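Local coordinates for protein putative pyruvate dehydrogenase (Rhodopseudomonas palustris, PDB 3IC3) that is of unknown function, possibly a pyruvate dehydrogenase, and forms a two-chain assembly of a family with no assigned role, at residues E20-A28 and A38-W49. Sequence-based numbering, arbitrary orientation. Where two conformers were deposited one is given.
Sequences EDAIEVLRA and AFMRAFEDPEMW. With EDO (1,2-ethanediol), chain F; EDO (1,2-ethanediol), chain E.
Arg27 and Ala38 exchange both their backbone hydrogen bonds, Arg27 N to Ala38 O at 3.0 Å and Ala38 N to Arg27 O at 2.8 Å, closing one hydrogen-bonded pair of the antiparallel hairpin formed by strands 23-31 and 34-39. Beyond the non-hydrogen-bonded pair Leu26-Phe39, Met40 N reaches Val25 O over a straight N-H...O path (170°), yet from above the carbonyl plane. The same oxygen receives a CA-H...O contact from Phe39.

Apolar packing takes over where the second strand ends. Selenomethionine Met40 carries CG between its backbone N and carbonyl carbon (chi1 67°) and then runs extended; its SE lies 3.8 Å from Ile23 CG2, the two side chains crossing at about a right angle, and its CE comes to Val25 CG2. Val25 divides its branches: in one of its two modelled conformers, Met48 brings SE to 4.0 Å from Val25 CG2, tip to tip, whereas CG1 slides past Trp49 CH2 at 3.6 Å. The indole NE1 donates to a lone pair of Phe43 O at 2.9 Å, a bent bond with the oxygen tilted from the ring plane. Were Trp49 an alanine, Val25 CG1 would probably lose its aromatic neighbour and Phe43 O this donor.

Across the dimer interface, strand 23-31 pairs with a strand of the second subunit, and Glu24 and Arg27 form salt bridges with its Arg27 and Glu24. The hairpin's three backbone bonds fix the register, while Val25, packed on Trp49, joins it to the first turn of helix 46-66.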
# COMPACT_ATOMS: atom_id res chain seq x y z
N GLU A 20 -10.14 16.63 9.89
CA GLU A 20 -11.41 15.99 9.52
C GLU A 20 -11.45 15.51 8.06
O GLU A 20 -12.06 14.49 7.75
CB GLU A 20 -12.59 16.94 9.78
CG GLU A 20 -12.45 18.34 9.15
CD GLU A 20 -11.89 19.41 10.08
OE1 GLU A 20 -10.70 19.31 10.49
OE2 GLU A 20 -12.64 20.37 10.40
N ASP A 21 -10.76 16.23 7.19
CA ASP A 21 -10.76 15.93 5.76
C ASP A 21 -9.75 14.87 5.32
O ASP A 21 -9.78 14.47 4.16
CB ASP A 21 -10.57 17.20 4.93
CG ASP A 21 -9.40 18.04 5.39
OD1 ASP A 21 -9.11 18.11 6.61
OD2 ASP A 21 -8.79 18.68 4.51
N ALA A 22 -8.88 14.43 6.24
CA ALA A 22 -7.94 13.35 5.96
C ALA A 22 -8.67 12.00 5.99
O ALA A 22 -9.43 11.70 6.93
CB ALA A 22 -6.77 13.35 6.96
N ILE A 23 -8.47 11.21 4.94
CA ILE A 23 -9.05 9.88 4.84
C ILE A 23 -7.97 8.82 4.69
O ILE A 23 -7.12 8.90 3.82
CB ILE A 23 -10.01 9.79 3.65
CG1 ILE A 23 -11.05 10.91 3.70
CG2 ILE A 23 -10.67 8.36 3.62
CD1 ILE A 23 -11.82 11.12 2.37
N GLU A 24 -8.00 7.81 5.55
CA GLU A 24 -7.05 6.72 5.45
C GLU A 24 -7.38 5.80 4.27
O GLU A 24 -8.41 5.16 4.28
CB GLU A 24 -7.02 5.93 6.74
CG GLU A 24 -5.85 4.95 6.79
CD GLU A 24 -5.35 4.67 8.21
OE1 GLU A 24 -6.17 4.65 9.17
OE2 GLU A 24 -4.14 4.44 8.35
N VAL A 25 -6.48 5.74 3.31
CA VAL A 25 -6.60 4.94 2.10
C VAL A 25 -6.32 3.48 2.40
O VAL A 25 -7.01 2.58 1.95
CB VAL A 25 -5.53 5.40 1.04
CG1 VAL A 25 -5.54 4.48 -0.19
CG2 VAL A 25 -5.79 6.85 0.64
N LEU A 26 -5.28 3.24 3.18
CA LEU A 26 -4.85 1.89 3.47
C LEU A 26 -3.96 1.79 4.67
O LEU A 26 -3.21 2.74 4.99
CB LEU A 26 -4.15 1.28 2.26
CG LEU A 26 -2.65 1.37 2.13
CD1 LEU A 26 -2.01 0.48 1.11
CD2 LEU A 26 -2.36 2.82 1.81
N ARG A 27 -4.06 0.63 5.32
CA ARG A 27 -3.13 0.19 6.37
C ARG A 27 -2.66 -1.20 5.99
O ARG A 27 -3.47 -2.01 5.60
CB ARG A 27 -3.83 0.08 7.74
CG ARG A 27 -4.48 1.32 8.20
CD ARG A 27 -4.97 1.21 9.66
NE ARG A 27 -3.91 1.15 10.62
CZ ARG A 27 -4.09 1.23 11.94
NH1 ARG A 27 -5.32 1.37 12.45
NH2 ARG A 27 -3.05 1.17 12.76
N ALA A 28 -1.36 -1.46 6.05
CA ALA A 28 -0.83 -2.76 5.70
C ALA A 28 0.06 -3.27 6.81
O ALA A 28 0.89 -2.53 7.31
CB ALA A 28 -0.02 -2.64 4.40
N ALA A 38 -5.90 -3.29 5.01
CA ALA A 38 -7.23 -2.66 5.18
C ALA A 38 -7.30 -1.54 4.13
O ALA A 38 -6.47 -0.65 4.16
CB ALA A 38 -7.37 -2.07 6.56
N PHE A 39 -8.29 -1.59 3.24
CA PHE A 39 -8.53 -0.51 2.29
C PHE A 39 -9.81 0.27 2.57
O PHE A 39 -10.82 -0.31 2.98
CB PHE A 39 -8.69 -1.04 0.88
CG PHE A 39 -7.43 -1.56 0.26
CD1 PHE A 39 -6.45 -0.70 -0.18
CD2 PHE A 39 -7.27 -2.93 0.05
CE1 PHE A 39 -5.29 -1.20 -0.80
CE2 PHE A 39 -6.12 -3.42 -0.58
CZ PHE A 39 -5.16 -2.55 -0.99
N MSE A 40 -9.77 1.56 2.30
CA MSE A 40 -10.98 2.36 2.25
C MSE A 40 -11.87 1.93 1.13
O MSE A 40 -11.40 1.36 0.15
CB MSE A 40 -10.67 3.85 2.07
CG MSE A 40 -10.05 4.23 0.74
SE MSE A 40 -9.81 6.17 0.65
CE MSE A 40 -9.11 6.30 -1.16
N ARG A 41 -13.15 2.26 1.27
CA ARG A 41 -14.18 1.97 0.26
C ARG A 41 -14.02 2.79 -1.02
O ARG A 41 -14.11 2.23 -2.11
CB ARG A 41 -15.56 2.20 0.87
N ALA A 42 -13.70 4.09 -0.90
CA ALA A 42 -13.62 5.00 -2.06
C ALA A 42 -12.45 4.75 -3.02
O ALA A 42 -11.36 4.30 -2.63
CB ALA A 42 -13.62 6.48 -1.60
N PHE A 43 -12.69 5.02 -4.30
CA PHE A 43 -11.64 4.92 -5.35
C PHE A 43 -10.91 6.26 -5.54
O PHE A 43 -9.69 6.30 -5.80
CB PHE A 43 -12.32 4.53 -6.67
CG PHE A 43 -11.41 4.60 -7.88
CD1 PHE A 43 -10.24 3.86 -7.92
CD2 PHE A 43 -11.77 5.36 -8.99
CE1 PHE A 43 -9.41 3.90 -9.03
CE2 PHE A 43 -10.94 5.41 -10.10
CZ PHE A 43 -9.75 4.69 -10.12
N GLU A 44 -11.68 7.34 -5.48
CA GLU A 44 -11.20 8.67 -5.83
C GLU A 44 -10.84 8.78 -7.32
O GLU A 44 -11.71 9.13 -8.13
CB GLU A 44 -10.08 9.11 -4.88
CG GLU A 44 -10.44 8.81 -3.42
CD GLU A 44 -9.96 9.86 -2.46
OE1 GLU A 44 -8.98 10.56 -2.80
OE2 GLU A 44 -10.57 9.99 -1.38
N ASP A 45 -9.59 8.48 -7.69
CA ASP A 45 -9.16 8.59 -9.09
C ASP A 45 -7.92 7.74 -9.32
O ASP A 45 -7.17 7.44 -8.39
CB ASP A 45 -8.88 10.06 -9.44
CG ASP A 45 -7.97 10.73 -8.43
OD1 ASP A 45 -6.75 10.51 -8.49
OD2 ASP A 45 -8.48 11.45 -7.54
N PRO A 46 -7.69 7.34 -10.59
CA PRO A 46 -6.58 6.44 -10.86
C PRO A 46 -5.25 7.07 -10.56
O PRO A 46 -4.31 6.36 -10.19
CB PRO A 46 -6.72 6.13 -12.37
CG PRO A 46 -7.67 7.09 -12.91
CD PRO A 46 -8.49 7.64 -11.79
N GLU A 47 -5.15 8.39 -10.71
CA GLU A 47 -3.86 9.05 -10.47
C GLU A 47 -3.40 8.92 -9.03
O GLU A 47 -2.21 8.80 -8.77
CB GLU A 47 -3.87 10.52 -10.90
CG GLU A 47 -4.16 10.70 -12.39
CD GLU A 47 -5.65 10.66 -12.76
OE1 GLU A 47 -6.54 10.48 -11.89
OE2 GLU A 47 -5.94 10.83 -13.96
N MSE A 48 -4.33 8.94 -8.08
CA MSE A 48 -3.97 8.82 -6.68
C MSE A 48 -3.32 7.46 -6.42
O MSE A 48 -2.34 7.37 -5.69
CB MSE A 48 -5.18 9.01 -5.76
CG MSE A 48 -4.84 9.03 -4.27
SE MSE A 48 -6.24 8.36 -3.07
CE MSE A 48 -6.30 6.49 -3.63
N TRP A 49 -3.88 6.41 -7.01
CA TRP A 49 -3.32 5.06 -6.82
C TRP A 49 -1.94 4.98 -7.46
O TRP A 49 -1.04 4.34 -6.93
CB TRP A 49 -4.28 3.98 -7.37
CG TRP A 49 -5.52 3.91 -6.58
CD1 TRP A 49 -6.72 4.46 -6.89
CD2 TRP A 49 -5.68 3.30 -5.29
NE1 TRP A 49 -7.63 4.23 -5.89
CE2 TRP A 49 -7.02 3.53 -4.89
CE3 TRP A 49 -4.84 2.63 -4.42
CZ2 TRP A 49 -7.53 3.06 -3.69
CZ3 TRP A 49 -5.33 2.18 -3.23
CH2 TRP A 49 -6.68 2.40 -2.87
C1 EDO F . -16.11 7.53 -4.75
O1 EDO F . -14.81 7.71 -5.33
C2 EDO F . -16.38 6.04 -4.58
O2 EDO F . -15.47 5.28 -5.38
C1 EDO E . -16.83 -2.17 -1.49
O1 EDO E . -16.70 -3.14 -0.45
C2 EDO E . -16.28 -0.82 -1.04
O2 EDO E . -15.33 -0.33 -2.00